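Local coordinates for protein AvrRpt2 (Erwinia amylovora, PDB 6HQZ) that is a type III effector of the fire blight pathogen and probably acts inside plant cells as a papain-like cysteine protease of family C70, at residues C88-I93 with M149-N154. Numbering follows the deposited sequence.
Sequences CRHGPI and MLYSEN
Tyr-151 holds CG between its backbone N and carbonyl carbon (chi1 66°), and His-90 holds CG anti to its carbonyl carbon (chi1 -57°), which sets each CG on the side where the rings meet. The rings stack face to face, centroids 4.0 Å apart and planes tilted by 27°. His-90 CG sits over the centre of the phenol ring, and CD2 lies over its CE1-CZ side, 3.4 Å from Tyr-151 CE1. His-90 CB adds a CH-pi contact over the same phenol face. Arg-89 CB covers the opposite face of the imidazole, sandwiching it between an aliphatic carbon and the phenol. Further along, Ile-93 CG2 packs on Met-149 CB at 3.7 Å; Ile-93 also touches Leu-86 and Leu-87 of helix 80-90, and Met-149 touches Leu-83. Ile-93 CA makes a CA-H...O contact with Leu-150 O at 3.2 Å. Ser-152 OG accepts from Asn-154 N, an ST turn at the chain end, and is also hydrogen-bonded to His-30 NE2. The contact joins strand 149-152 to the C-terminal end of helix 80-90, whose Cys-88 forms a disulfide with Cys-88 of the second subunit, and to the start of the neighbouring antiparallel strand 93-98. No direct hydrogen bond links the segments: one water donates to His-90 O and Pro-92 O and accepts from Ser-152 N at 3.1 Å, satisfying these backbone groups while ring stacking and apolar contacts supply the rest.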
loop_
_atom_site.group_PDB
_atom_site.type_symbol
_atom_site.label_atom_id
_atom_site.label_comp_id
_atom_site.label_asym_id
_atom_site.label_seq_id
_atom_site.Cartn_x
_atom_site.Cartn_y
_atom_site.Cartn_z
ATOM N N CYS A 88 -2.504 2.893 -0.012
ATOM C CA CYS A 88 -2.104 2.167 -1.241
ATOM C C CYS A 88 -3.283 1.414 -1.899
ATOM O O CYS A 88 -3.424 1.443 -3.114
ATOM C CB CYS A 88 -0.967 1.212 -0.899
ATOM S SG CYS A 88 -0.250 0.358 -2.327
ATOM N N ARG A 89 -4.191 0.843 -1.092
ATOM C CA ARG A 89 -5.335 0.113 -1.637
ATOM C C ARG A 89 -6.468 0.982 -2.071
ATOM O O ARG A 89 -7.062 0.751 -3.117
ATOM C CB ARG A 89 -5.884 -0.865 -0.624
ATOM C CG ARG A 89 -4.935 -1.982 -0.339
ATOM C CD ARG A 89 -5.322 -2.668 0.943
ATOM N NE ARG A 89 -4.210 -3.499 1.363
ATOM C CZ ARG A 89 -4.272 -4.796 1.587
ATOM N NH1 ARG A 89 -5.423 -5.460 1.456
ATOM N NH2 ARG A 89 -3.164 -5.446 1.943
ATOM N N HIS A 90 -6.780 1.991 -1.231
ATOM C CA HIS A 90 -8.043 2.706 -1.288
ATOM C C HIS A 90 -7.936 4.154 -1.700
ATOM O O HIS A 90 -8.934 4.733 -2.091
ATOM C CB HIS A 90 -8.686 2.651 0.107
ATOM C CG HIS A 90 -8.873 1.246 0.578
ATOM N ND1 HIS A 90 -8.284 0.759 1.726
ATOM C CD2 HIS A 90 -9.509 0.205 -0.003
ATOM C CE1 HIS A 90 -8.600 -0.519 1.856
ATOM N NE2 HIS A 90 -9.348 -0.876 0.826
ATOM N N GLY A 91 -6.738 4.722 -1.660
ATOM C CA GLY A 91 -6.549 6.083 -2.080
ATOM C C GLY A 91 -6.740 6.941 -0.873
ATOM O O GLY A 91 -6.624 6.446 0.261
ATOM N N PRO A 92 -6.998 8.229 -1.088
ATOM C CA PRO A 92 -7.146 9.071 0.116
ATOM C C PRO A 92 -8.336 8.697 1.031
ATOM O O PRO A 92 -9.415 8.189 0.586
ATOM C CB PRO A 92 -7.331 10.472 -0.447
ATOM C CG PRO A 92 -7.694 10.308 -1.869
ATOM C CD PRO A 92 -7.223 8.956 -2.344
ATOM N N ILE A 93 -8.136 8.939 2.295
ATOM C CA ILE A 93 -9.085 8.468 3.307
ATOM C C ILE A 93 -9.484 9.670 4.200
ATOM O O ILE A 93 -8.636 10.348 4.791
ATOM C CB ILE A 93 -8.442 7.412 4.208
ATOM C CG1 ILE A 93 -8.098 6.175 3.441
ATOM C CG2 ILE A 93 -9.373 7.046 5.373
ATOM C CD1 ILE A 93 -7.089 5.288 4.138
ATOM N N MET A 149 -13.224 6.399 9.213
ATOM C CA MET A 149 -12.273 6.550 8.111
ATOM C C MET A 149 -12.995 6.067 6.871
ATOM O O MET A 149 -13.335 4.868 6.796
ATOM C CB MET A 149 -11.060 5.655 8.391
ATOM C CG MET A 149 -10.100 6.244 9.473
ATOM S SD MET A 149 -8.882 5.021 9.908
ATOM C CE MET A 149 -7.879 5.014 8.478
ATOM N N LEU A 150 -13.281 6.994 5.946
ATOM C CA LEU A 150 -14.010 6.717 4.750
ATOM C C LEU A 150 -13.128 6.875 3.522
ATOM O O LEU A 150 -12.232 7.733 3.465
ATOM C CB LEU A 150 -15.233 7.612 4.598
ATOM C CG LEU A 150 -16.371 7.413 5.590
ATOM C CD1 LEU A 150 -17.486 8.413 5.306
ATOM C CD2 LEU A 150 -16.966 6.009 5.557
ATOM N N TYR A 151 -13.424 6.050 2.520
ATOM C CA TYR A 151 -12.689 6.116 1.250
ATOM C C TYR A 151 -13.609 5.944 0.073
ATOM O O TYR A 151 -14.771 5.490 0.249
ATOM C CB TYR A 151 -11.543 5.094 1.246
ATOM C CG TYR A 151 -11.960 3.624 1.281
ATOM C CD1 TYR A 151 -12.206 2.909 0.090
ATOM C CD2 TYR A 151 -12.053 2.933 2.506
ATOM C CE1 TYR A 151 -12.586 1.565 0.132
ATOM C CE2 TYR A 151 -12.409 1.602 2.551
ATOM C CZ TYR A 151 -12.687 0.941 1.377
ATOM O OH TYR A 151 -13.014 -0.343 1.495
ATOM N N SER A 152 -13.065 6.249 -1.125
ATOM C CA SER A 152 -13.797 6.174 -2.372
ATOM C C SER A 152 -13.805 4.761 -2.935
ATOM O O SER A 152 -12.774 4.145 -3.051
ATOM C CB SER A 152 -13.194 7.062 -3.490
ATOM O OG SER A 152 -14.095 7.065 -4.613
ATOM N N GLU A 153 -14.985 4.273 -3.269
ATOM C CA GLU A 153 -15.127 3.028 -4.066
ATOM C C GLU A 153 -15.116 3.269 -5.583
ATOM O O GLU A 153 -15.125 2.296 -6.353
ATOM C CB GLU A 153 -16.388 2.269 -3.662
ATOM C CG GLU A 153 -16.265 1.634 -2.288
ATOM C CD GLU A 153 -17.402 0.669 -1.988
ATOM O OE1 GLU A 153 -18.576 0.960 -2.362
ATOM O OE2 GLU A 153 -17.108 -0.387 -1.376
ATOM N N ASN A 154 -15.091 4.523 -6.040
ATOM C CA ASN A 154 -14.982 4.778 -7.504
ATOM C C ASN A 154 -13.564 4.530 -8.011
ATOM O O ASN A 154 -13.359 4.602 -9.206
ATOM C CB ASN A 154 -15.445 6.199 -7.886
ATOM C CG ASN A 154 -16.946 6.407 -7.687
ATOM O OD1 ASN A 154 -17.723 5.450 -7.688
ATOM N ND2 ASN A 154 -17.347 7.667 -7.479
ATOM O OXT ASN A 154 -12.592 4.254 -7.299
HETATM O O HOH W 1 -10.106 7.083 -1.599
#